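Local coordinates for CRISPR protein (Archaeoglobus fulgidus, PDB 4MJK) that probably serves as a Cas5-family subunit of a type I-A Cascade complex, taking part in CRISPR RNA-guided defence against foreign nucleic acid, at residues A[4-9]-A[160-165]; A[8-13]-A[128-133]; A[16-21]-A[30-35]; A[38-43]-A[145-150]. All coordinates share one frame; numbering follows the deposited sequence.

Contact 1. Residues A[4-9]-A[160-165]; sequences YLVDVE and VDVKKV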
# COMPACT_ATOMS: atom_id res chain seq x y z
N TYR A 4 -12.94 0.72 25.03
CA TYR A 4 -11.66 1.25 24.58
C TYR A 4 -11.85 1.86 23.21
O TYR A 4 -12.43 1.22 22.33
CB TYR A 4 -10.64 0.13 24.47
CG TYR A 4 -10.43 -0.65 25.75
CD1 TYR A 4 -11.28 -1.68 26.10
CD2 TYR A 4 -9.38 -0.34 26.61
CE1 TYR A 4 -11.10 -2.39 27.28
CE2 TYR A 4 -9.19 -1.05 27.77
CZ TYR A 4 -10.04 -2.07 28.11
OH TYR A 4 -9.84 -2.77 29.28
N LEU A 5 -11.37 3.08 23.04
CA LEU A 5 -11.27 3.72 21.73
C LEU A 5 -9.80 3.73 21.31
O LEU A 5 -8.94 4.28 22.01
CB LEU A 5 -11.75 5.16 21.82
CG LEU A 5 -13.21 5.31 22.24
CD1 LEU A 5 -13.46 6.75 22.61
CD2 LEU A 5 -14.13 4.86 21.10
N VAL A 6 -9.52 3.09 20.19
CA VAL A 6 -8.14 2.93 19.74
C VAL A 6 -7.99 3.50 18.33
O VAL A 6 -8.63 3.02 17.38
CB VAL A 6 -7.75 1.45 19.72
CG1 VAL A 6 -6.25 1.30 19.44
CG2 VAL A 6 -8.14 0.77 21.06
N ASP A 7 -7.16 4.53 18.20
CA ASP A 7 -6.87 5.15 16.91
C ASP A 7 -5.61 4.53 16.32
O ASP A 7 -4.53 4.53 16.94
CB ASP A 7 -6.69 6.67 17.05
CG ASP A 7 -8.01 7.41 17.26
OD1 ASP A 7 -9.08 6.75 17.33
OD2 ASP A 7 -7.98 8.65 17.37
N VAL A 8 -5.73 4.02 15.10
CA VAL A 8 -4.64 3.28 14.49
C VAL A 8 -4.27 3.90 13.16
O VAL A 8 -5.12 4.11 12.29
CB VAL A 8 -5.02 1.80 14.28
CG1 VAL A 8 -3.84 1.04 13.67
CG2 VAL A 8 -5.41 1.15 15.60
N GLU A 9 -2.99 4.24 13.01
CA GLU A 9 -2.46 4.78 11.77
C GLU A 9 -1.80 3.66 10.97
O GLU A 9 -1.00 2.91 11.50
CB GLU A 9 -1.45 5.87 12.13
CG GLU A 9 -0.72 6.50 10.97
CD GLU A 9 0.29 7.53 11.46
OE1 GLU A 9 1.51 7.30 11.28
OE2 GLU A 9 -0.14 8.55 12.05
N VAL A 160 -1.94 5.47 17.72
CA VAL A 160 -1.66 6.87 18.02
C VAL A 160 -2.51 7.44 19.14
O VAL A 160 -2.26 8.54 19.60
CB VAL A 160 -1.74 7.80 16.77
CG1 VAL A 160 -0.68 7.40 15.72
CG2 VAL A 160 -3.16 7.80 16.17
N ASP A 161 -3.52 6.71 19.58
CA ASP A 161 -4.25 7.10 20.79
C ASP A 161 -5.06 5.92 21.28
O ASP A 161 -5.57 5.12 20.48
CB ASP A 161 -5.16 8.31 20.55
CG ASP A 161 -5.45 9.11 21.83
OD1 ASP A 161 -4.91 8.79 22.91
OD2 ASP A 161 -6.20 10.10 21.74
N VAL A 162 -5.14 5.81 22.61
CA VAL A 162 -5.96 4.83 23.27
C VAL A 162 -6.69 5.55 24.40
O VAL A 162 -6.08 6.33 25.13
CB VAL A 162 -5.13 3.70 23.91
CG1 VAL A 162 -6.06 2.67 24.56
CG2 VAL A 162 -4.21 3.02 22.87
N LYS A 163 -7.98 5.30 24.53
CA LYS A 163 -8.75 5.87 25.63
C LYS A 163 -9.66 4.80 26.22
O LYS A 163 -10.44 4.16 25.50
CB LYS A 163 -9.55 7.07 25.14
CG LYS A 163 -10.22 7.90 26.22
CD LYS A 163 -11.03 9.04 25.59
CE LYS A 163 -11.91 9.76 26.62
NZ LYS A 163 -11.12 10.38 27.72
N LYS A 164 -9.53 4.58 27.52
CA LYS A 164 -10.44 3.71 28.25
C LYS A 164 -11.63 4.55 28.71
O LYS A 164 -11.45 5.63 29.28
CB LYS A 164 -9.72 3.08 29.45
CG LYS A 164 -10.45 1.91 30.09
CD LYS A 164 -9.64 1.33 31.25
CE LYS A 164 -8.29 0.79 30.76
NZ LYS A 164 -7.37 0.33 31.86
N VAL A 165 -12.84 4.09 28.42
CA VAL A 165 -14.03 4.88 28.72
C VAL A 165 -15.10 4.06 29.43
O VAL A 165 -15.20 2.85 29.24
CB VAL A 165 -14.67 5.46 27.43
CG1 VAL A 165 -13.76 6.51 26.81
CG2 VAL A 165 -14.98 4.34 26.44
O HOH W 1 -8.23 -2.29 32.04
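Tyr4, Leu5 and Val160 bury the most surface where strand segments 4-9 and 160-165 run antiparallel, 173° between their directions. Tyr4 and Lys164 form a non-hydrogen-bonded pair whose side chains run alongside one another in the same direction. A bend in the lysine (chi3 -62°) puts its CE 3.6 Å from Tyr4 CE2. Water 1 joins the two polar ends, accepting from Lys164 NZ at 2.8 Å and lying 3.2 Å from Tyr4 OH. Leu5 belongs to the next, hydrogen-bonded pair: Leu5 N donates to Lys163 O over 2.8 Å, nearly straight at 167°. Leu5 CD1 packs on Val165 CG1 at 4.2 Å. Near the other end, Val160 N gives Asp7 O a bond of 2.9 Å, while Val160 CG2 rests 3.8 Å from Asp7 CB and CG1 meets the Glu9 side chain nearly crosswise. Asp7 N bonds to Asp161 O, so two residues answer one. The Asp7 carboxylate itself is held by a salt bridge to Arg129 on the strand flanking 4-9 opposite 160-165. Val160 and Asp161 opposite Asp7 form a classic beta bulge, set between the first and fourth strands of the ferredoxin-like beta-alpha-beta-beta-alpha-beta core, the fold of the RAMP-type Cas proteins.

Contact 2. Residues A[8-13]-A[128-133]; sequences VEFVWG and IRWFLV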
# COMPACT_ATOMS: atom_id res chain seq x y z
N VAL A 8 -5.73 4.02 15.10
CA VAL A 8 -4.64 3.28 14.49
C VAL A 8 -4.27 3.90 13.16
O VAL A 8 -5.12 4.11 12.29
CB VAL A 8 -5.02 1.80 14.28
CG1 VAL A 8 -3.84 1.04 13.67
CG2 VAL A 8 -5.41 1.15 15.60
N GLU A 9 -2.99 4.24 13.01
CA GLU A 9 -2.46 4.78 11.77
C GLU A 9 -1.80 3.66 10.97
O GLU A 9 -1.00 2.91 11.50
CB GLU A 9 -1.45 5.87 12.13
CG GLU A 9 -0.72 6.50 10.97
CD GLU A 9 0.29 7.53 11.46
OE1 GLU A 9 1.51 7.30 11.28
OE2 GLU A 9 -0.14 8.55 12.05
N PHE A 10 -2.15 3.55 9.69
CA PHE A 10 -1.61 2.48 8.84
C PHE A 10 -0.54 3.09 7.95
O PHE A 10 -0.68 4.23 7.52
CB PHE A 10 -2.72 1.85 7.95
CG PHE A 10 -3.68 0.95 8.71
CD1 PHE A 10 -4.58 1.48 9.62
CD2 PHE A 10 -3.66 -0.43 8.51
CE1 PHE A 10 -5.44 0.66 10.32
CE2 PHE A 10 -4.51 -1.26 9.22
CZ PHE A 10 -5.42 -0.71 10.12
N VAL A 11 0.51 2.33 7.68
CA VAL A 11 1.50 2.74 6.69
C VAL A 11 0.88 2.81 5.29
O VAL A 11 1.06 3.80 4.59
CB VAL A 11 2.73 1.79 6.69
CG1 VAL A 11 3.73 2.14 5.56
CG2 VAL A 11 3.43 1.82 8.06
N TRP A 12 0.14 1.76 4.89
CA TRP A 12 -0.38 1.69 3.50
C TRP A 12 -1.74 1.00 3.35
O TRP A 12 -2.43 1.21 2.36
CB TRP A 12 0.61 0.93 2.59
CG TRP A 12 0.79 -0.50 3.02
CD1 TRP A 12 1.72 -0.99 3.90
CD2 TRP A 12 0.00 -1.63 2.62
NE1 TRP A 12 1.56 -2.35 4.05
CE2 TRP A 12 0.52 -2.76 3.27
CE3 TRP A 12 -1.08 -1.79 1.74
CZ2 TRP A 12 -0.03 -4.04 3.10
CZ3 TRP A 12 -1.62 -3.06 1.57
CH2 TRP A 12 -1.09 -4.17 2.25
N GLY A 13 -2.12 0.16 4.32
CA GLY A 13 -3.26 -0.72 4.14
C GLY A 13 -3.02 -2.03 4.85
O GLY A 13 -2.25 -2.07 5.80
N ILE A 128 -7.77 4.56 11.19
CA ILE A 128 -9.06 3.95 11.52
C ILE A 128 -9.22 3.93 13.04
O ILE A 128 -8.25 3.69 13.75
CB ILE A 128 -9.15 2.48 10.99
CG1 ILE A 128 -9.07 2.47 9.45
CG2 ILE A 128 -10.45 1.81 11.48
CD1 ILE A 128 -9.03 1.08 8.85
N ARG A 129 -10.42 4.22 13.53
CA ARG A 129 -10.70 4.15 14.96
C ARG A 129 -11.56 2.92 15.29
O ARG A 129 -12.61 2.70 14.66
CB ARG A 129 -11.41 5.42 15.45
CG ARG A 129 -11.77 5.37 16.96
CD ARG A 129 -12.35 6.71 17.48
NE ARG A 129 -11.41 7.81 17.27
CZ ARG A 129 -11.76 9.08 17.10
NH1 ARG A 129 -13.04 9.42 17.11
NH2 ARG A 129 -10.84 10.01 16.91
N TRP A 130 -11.11 2.13 16.26
CA TRP A 130 -11.90 1.01 16.78
C TRP A 130 -12.52 1.38 18.12
O TRP A 130 -11.92 2.10 18.93
CB TRP A 130 -11.06 -0.25 16.95
CG TRP A 130 -10.98 -1.12 15.74
CD1 TRP A 130 -11.79 -2.19 15.43
CD2 TRP A 130 -10.03 -1.02 14.67
NE1 TRP A 130 -11.40 -2.75 14.23
CE2 TRP A 130 -10.33 -2.05 13.74
CE3 TRP A 130 -8.97 -0.16 14.41
CZ2 TRP A 130 -9.59 -2.24 12.56
CZ3 TRP A 130 -8.22 -0.36 13.24
CH2 TRP A 130 -8.54 -1.38 12.33
N PHE A 131 -13.73 0.88 18.35
CA PHE A 131 -14.44 1.07 19.61
C PHE A 131 -14.83 -0.33 20.03
O PHE A 131 -15.68 -0.98 19.39
CB PHE A 131 -15.66 1.98 19.38
CG PHE A 131 -16.43 2.36 20.63
CD1 PHE A 131 -16.00 1.96 21.89
CD2 PHE A 131 -17.58 3.13 20.54
CE1 PHE A 131 -16.71 2.32 23.04
CE2 PHE A 131 -18.30 3.50 21.69
CZ PHE A 131 -17.86 3.09 22.94
N LEU A 132 -14.17 -0.82 21.08
CA LEU A 132 -14.42 -2.15 21.62
C LEU A 132 -15.06 -2.01 22.99
O LEU A 132 -14.72 -1.08 23.75
CB LEU A 132 -13.11 -2.94 21.75
CG LEU A 132 -12.58 -3.61 20.47
CD1 LEU A 132 -12.12 -2.55 19.48
CD2 LEU A 132 -11.45 -4.59 20.77
N VAL A 133 -15.98 -2.91 23.31
CA VAL A 133 -16.60 -2.92 24.63
C VAL A 133 -16.45 -4.32 25.20
O VAL A 133 -16.74 -5.29 24.52
CB VAL A 133 -18.12 -2.55 24.58
CG1 VAL A 133 -18.73 -2.64 25.99
CG2 VAL A 133 -18.33 -1.15 23.97
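Val8 and Ile128 make an antiparallel hydrogen-bonded pair between strands 2-10 and 127-134, neighbours in the centre of the ferredoxin-like sheet. The backbone evidence is a reciprocal pair of bonds: Val8 N to Ile128 O at 2.9 Å and Ile128 N to Val8 O, also 2.9 Å. The short segments diverge, with 146° between their directions, and beyond the pair the contact passes to side chains, all of them buried. Ile128 splits its branches between two rings. Its CD1, anti to CA (chi2 176°), lies 3.9 Å from Phe10 CE1, whereas CG2 sits 3.6 Å above the plane of the Trp130 ring, displaced toward the rim. The two aromatic side chains cross at about a right angle and meet rim to rim: Phe10 CZ is 3.9 Å from Trp130 CH2, each atom near the plane of the other ring, so neither ring turns its face to the other. Val8 CG2 closes the group, 4.0 Å from Trp130 CZ3 and equally near CE3. Phe36 stacks on the same indole, and Trp71 meets it at an acute angle. An alanine at Trp130 would probably open a gap beside Val8 CG2 and Phe10 CZ and leave the Phe36 ring without its stacking partner. Past the strand, Trp12 meets Trp12 of the second subunit. The arrangement is that of paired central strands in a ferredoxin-like domain, with bulky residues of one sheet face forming hydrophobic core beneath helix 33-46.

Contact 3. Residues A[16-21]-A[30-35]; sequences ARIAGL and YPPPTT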
# COMPACT_ATOMS: atom_id res chain seq x y z
N ALA A 16 -5.60 -9.44 4.83
CA ALA A 16 -6.14 -10.48 5.70
C ALA A 16 -6.54 -11.68 4.85
O ALA A 16 -7.59 -11.69 4.19
CB ALA A 16 -7.33 -9.96 6.49
N ARG A 17 -5.69 -12.71 4.86
CA ARG A 17 -5.90 -13.82 3.94
C ARG A 17 -7.07 -14.74 4.30
O ARG A 17 -7.43 -15.63 3.53
CB ARG A 17 -4.57 -14.56 3.70
CG ARG A 17 -3.58 -13.70 2.91
CD ARG A 17 -2.23 -14.35 2.75
NE ARG A 17 -1.41 -14.12 3.93
CZ ARG A 17 -0.19 -13.61 3.90
NH1 ARG A 17 0.37 -13.29 2.73
NH2 ARG A 17 0.49 -13.43 5.03
N ILE A 18 -7.71 -14.50 5.44
CA ILE A 18 -8.97 -15.20 5.74
C ILE A 18 -10.08 -14.85 4.73
O ILE A 18 -11.15 -15.45 4.74
CB ILE A 18 -9.49 -15.00 7.19
CG1 ILE A 18 -9.65 -13.51 7.55
CG2 ILE A 18 -8.56 -15.71 8.18
CD1 ILE A 18 -10.27 -13.27 8.95
N ALA A 19 -9.82 -13.88 3.85
CA ALA A 19 -10.71 -13.63 2.73
C ALA A 19 -10.88 -14.92 1.91
O ALA A 19 -11.87 -15.10 1.22
CB ALA A 19 -10.15 -12.52 1.84
N GLY A 20 -9.91 -15.83 2.01
CA GLY A 20 -9.96 -17.08 1.26
C GLY A 20 -10.94 -18.10 1.81
O GLY A 20 -11.26 -19.08 1.13
N LEU A 21 -11.41 -17.89 3.03
CA LEU A 21 -12.35 -18.84 3.65
C LEU A 21 -13.73 -18.74 3.01
O LEU A 21 -14.12 -17.69 2.52
CB LEU A 21 -12.46 -18.60 5.16
CG LEU A 21 -11.19 -18.72 5.99
CD1 LEU A 21 -11.47 -18.30 7.43
CD2 LEU A 21 -10.62 -20.15 5.95
N TYR A 30 -12.35 -3.53 5.10
CA TYR A 30 -11.65 -3.28 6.37
C TYR A 30 -11.05 -4.53 6.99
O TYR A 30 -11.50 -5.63 6.73
CB TYR A 30 -12.61 -2.67 7.40
CG TYR A 30 -13.05 -1.28 7.05
CD1 TYR A 30 -12.19 -0.20 7.22
CD2 TYR A 30 -14.33 -1.05 6.55
CE1 TYR A 30 -12.59 1.08 6.90
CE2 TYR A 30 -14.74 0.23 6.23
CZ TYR A 30 -13.86 1.30 6.41
OH TYR A 30 -14.23 2.59 6.09
N PRO A 31 -10.06 -4.35 7.88
CA PRO A 31 -9.55 -5.53 8.60
C PRO A 31 -10.68 -6.19 9.38
O PRO A 31 -11.41 -5.50 10.09
CB PRO A 31 -8.54 -4.92 9.58
CG PRO A 31 -8.11 -3.65 8.94
CD PRO A 31 -9.37 -3.12 8.29
N PRO A 32 -10.84 -7.51 9.23
CA PRO A 32 -11.88 -8.21 10.00
C PRO A 32 -11.71 -8.05 11.51
O PRO A 32 -10.59 -7.88 11.99
CB PRO A 32 -11.69 -9.68 9.59
CG PRO A 32 -11.07 -9.59 8.20
CD PRO A 32 -10.14 -8.40 8.28
N PRO A 33 -12.82 -8.08 12.25
CA PRO A 33 -12.72 -7.93 13.71
C PRO A 33 -11.93 -9.06 14.39
O PRO A 33 -11.28 -8.80 15.39
CB PRO A 33 -14.20 -7.89 14.17
CG PRO A 33 -14.98 -8.49 13.06
CD PRO A 33 -14.22 -8.14 11.79
N THR A 34 -11.96 -10.28 13.86
CA THR A 34 -11.11 -11.31 14.47
C THR A 34 -9.63 -11.03 14.20
O THR A 34 -8.76 -11.45 14.96
CB THR A 34 -11.45 -12.74 14.04
OG1 THR A 34 -11.48 -12.83 12.61
CG2 THR A 34 -12.81 -13.16 14.61
N THR A 35 -9.36 -10.32 13.10
CA THR A 35 -7.99 -9.93 12.77
C THR A 35 -7.47 -8.89 13.77
O THR A 35 -6.34 -8.99 14.26
CB THR A 35 -7.87 -9.45 11.31
OG1 THR A 35 -8.25 -10.52 10.43
CG2 THR A 35 -6.44 -9.03 10.98
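Ile18 reaches Pro32 and Thr35 through two torsions: chi1 of 56° holds CG1 between the backbone N and the carbonyl carbon, and chi2 of 176° carries CD1 on, anti to CA. Thr35 holds OG1 beside its backbone N (chi1 -61°), on the side facing the isoleucine. The single methyl CD1 therefore meets three residues: it lies 3.8 Å from Pro32 CG, 3.7 Å from Thr35 OG1 and 3.9 Å from Thr34 OG1. The side chains of Ile18 and Pro32 pass alongside one another with opposite headings. Ala16 adds a second point of touch, its CB 3.7 Å from Pro32 CD, so the two apolar residues grip neighbouring atoms of one pyrrolidine ring. No hydrogen bond crosses between the segments, and the union rests on van der Waals packing. The 16-21 side is shaped by its own backbone: Ala19 N bonds to Ala16 O at 3.1 Å and Leu21 N to Ile18 O at 3.0 Å, winding 17-20 into a 3-10 turn. Thr24 OG1 also bonds to the carbonyl oxygens of Ile18 and Leu21, while Tyr201 of strand 196-202 packs on Pro32. Pro32 occupies the N-cap position of helix 33-46, and Pro33 opens the helix, where the lack of an N-H costs no helical bond. The arrangement is a 3-10 turn packed against a proline-rich helix N-terminus, in the connection leading into the first helix of the ferredoxin-like domain.

Contact 4. Residues A[38-43]-A[145-150]; sequences GAVAEA and WKIHRI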
# COMPACT_ATOMS: atom_id res chain seq x y z
N GLY A 38 -7.00 -10.69 17.01
CA GLY A 38 -5.78 -11.49 16.95
C GLY A 38 -4.55 -10.64 17.22
O GLY A 38 -3.57 -11.12 17.80
N ALA A 39 -4.57 -9.39 16.78
CA ALA A 39 -3.46 -8.47 17.02
C ALA A 39 -3.36 -8.12 18.51
O ALA A 39 -2.26 -8.08 19.07
CB ALA A 39 -3.59 -7.21 16.18
N VAL A 40 -4.50 -7.86 19.14
CA VAL A 40 -4.53 -7.66 20.58
C VAL A 40 -3.95 -8.90 21.29
O VAL A 40 -3.08 -8.79 22.17
CB VAL A 40 -5.96 -7.39 21.10
CG1 VAL A 40 -5.94 -7.16 22.62
CG2 VAL A 40 -6.56 -6.20 20.39
N ALA A 41 -4.42 -10.08 20.89
CA ALA A 41 -3.97 -11.33 21.49
C ALA A 41 -2.46 -11.51 21.34
O ALA A 41 -1.77 -11.86 22.30
CB ALA A 41 -4.72 -12.51 20.89
N GLU A 42 -1.95 -11.27 20.14
CA GLU A 42 -0.50 -11.33 19.90
C GLU A 42 0.27 -10.37 20.79
O GLU A 42 1.35 -10.71 21.29
CB GLU A 42 -0.16 -11.06 18.43
CG GLU A 42 1.35 -10.95 18.18
CD GLU A 42 1.75 -10.92 16.71
OE1 GLU A 42 0.89 -10.65 15.85
OE2 GLU A 42 2.94 -11.16 16.41
N ALA A 43 -0.25 -9.16 20.97
CA ALA A 43 0.44 -8.15 21.78
C ALA A 43 0.46 -8.57 23.25
O ALA A 43 1.42 -8.30 23.97
CB ALA A 43 -0.21 -6.80 21.62
N TRP A 145 -1.31 -0.14 23.15
CA TRP A 145 -0.33 0.74 22.49
C TRP A 145 0.73 -0.02 21.70
O TRP A 145 1.38 0.55 20.84
CB TRP A 145 0.37 1.63 23.51
CG TRP A 145 -0.46 2.77 23.99
CD1 TRP A 145 -1.18 2.83 25.15
CD2 TRP A 145 -0.63 4.04 23.35
NE1 TRP A 145 -1.80 4.05 25.26
CE2 TRP A 145 -1.48 4.81 24.17
CE3 TRP A 145 -0.15 4.59 22.15
CZ2 TRP A 145 -1.85 6.11 23.83
CZ3 TRP A 145 -0.53 5.88 21.82
CH2 TRP A 145 -1.36 6.63 22.66
N LYS A 146 0.86 -1.32 21.99
CA LYS A 146 1.94 -2.15 21.45
C LYS A 146 1.58 -2.91 20.17
O LYS A 146 2.31 -3.81 19.73
CB LYS A 146 2.41 -3.13 22.52
CG LYS A 146 3.10 -2.47 23.73
CD LYS A 146 3.63 -3.55 24.67
CE LYS A 146 4.43 -2.96 25.83
NZ LYS A 146 3.55 -2.26 26.80
N ILE A 147 0.45 -2.56 19.57
CA ILE A 147 0.02 -3.21 18.34
C ILE A 147 0.80 -2.60 17.16
O ILE A 147 0.72 -1.39 16.94
CB ILE A 147 -1.48 -3.03 18.14
CG1 ILE A 147 -2.25 -3.81 19.22
CG2 ILE A 147 -1.90 -3.48 16.73
CD1 ILE A 147 -3.74 -3.50 19.25
N HIS A 148 1.53 -3.45 16.42
CA HIS A 148 2.39 -2.99 15.32
C HIS A 148 1.98 -3.57 13.96
O HIS A 148 2.50 -3.14 12.92
CB HIS A 148 3.86 -3.35 15.56
CG HIS A 148 4.42 -2.80 16.84
ND1 HIS A 148 4.31 -1.47 17.17
CD2 HIS A 148 5.08 -3.39 17.85
CE1 HIS A 148 4.89 -1.26 18.34
NE2 HIS A 148 5.36 -2.42 18.78
N ARG A 149 1.09 -4.55 13.98
CA ARG A 149 0.53 -5.04 12.73
C ARG A 149 -0.90 -5.53 12.89
O ARG A 149 -1.27 -6.07 13.92
CB ARG A 149 1.41 -6.12 12.12
CG ARG A 149 1.57 -7.34 12.98
CD ARG A 149 1.05 -8.54 12.26
NE ARG A 149 1.52 -9.78 12.87
CZ ARG A 149 1.50 -10.96 12.26
NH1 ARG A 149 1.03 -11.05 11.02
NH2 ARG A 149 1.95 -12.04 12.88
N ILE A 150 -1.70 -5.31 11.86
CA ILE A 150 -3.06 -5.82 11.84
C ILE A 150 -3.26 -6.51 10.51
O ILE A 150 -3.37 -5.86 9.47
CB ILE A 150 -4.08 -4.69 12.04
CG1 ILE A 150 -3.88 -4.06 13.43
CG2 ILE A 150 -5.52 -5.23 11.88
CD1 ILE A 150 -4.67 -2.79 13.66
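Arg149 leaves the chain at 145-150 and climbs past helix 38-43 to Glu42. From CB, chi1 of 61° sets CG between the backbone N and the carbonyl carbon, and a bend at chi2 turns CD toward the helix, 4.2 Å from Glu42 OE1. The next atom makes the bond: Arg149 NE donates to Glu42 OE1 at 3.2 Å, but weakly, its angle of only 128° being far from straight. NH2 comes 3.4 Å from Glu42 OE1, while NH1 turns to a weak hydrogen bond with the Gly151 carbonyl. The side chains cross at about a right angle and the carboxylate and guanidinium planes stand 70° apart, which rules out a flat two-pronged pairing; OE2 lies near the guanidinium plane, 3.8 Å from NH2. A leucine at Glu42 would probably leave the guanidinium without this counter-charge and freer to turn. Behind the ion pair the contact is largely apolar. Ala39 CB packs on Ile147 CG2 at 4.1 Å. Ile147 spreads its remaining atoms along the helix, CG1 to Ala43 CB and CD1 to Val40 CG2, the latter 4.1 Å away. Separately, the Ala39 CB methyl lies on a backbone carbonyl, 3.4 Å from Arg149 O. The small alanines let the irregular chain approach closely, Ala39 CA being 5.8 Å from Ile150 CA. The chemistry thus implies an apolar seam doing most of the joining, with a partly exposed salt bridge at its margin whose weak, angled bond probably adds modestly to the packing.

Contact 2 is the core of the set, all its touching residues being buried, whereas contacts 1, 3 and 4 are each only partly buried. Contacts 1 and 2 both use strand 2-10, one along each of its edges, and rely on backbone hydrogen bonds within one sheet. Contacts 3 and 4 both use helix 33-46, at its start and farther along, and join it to irregular chain: purely by van der Waals touch in contact 3, with an added weak salt bridge in contact 4. Ile150 links the two systems, its CD1 touching Val8 and Phe10 while CG2 meets Pro31 and Thr35. Trp145 similarly brings the 145-150 segment against Val162 of contact 1.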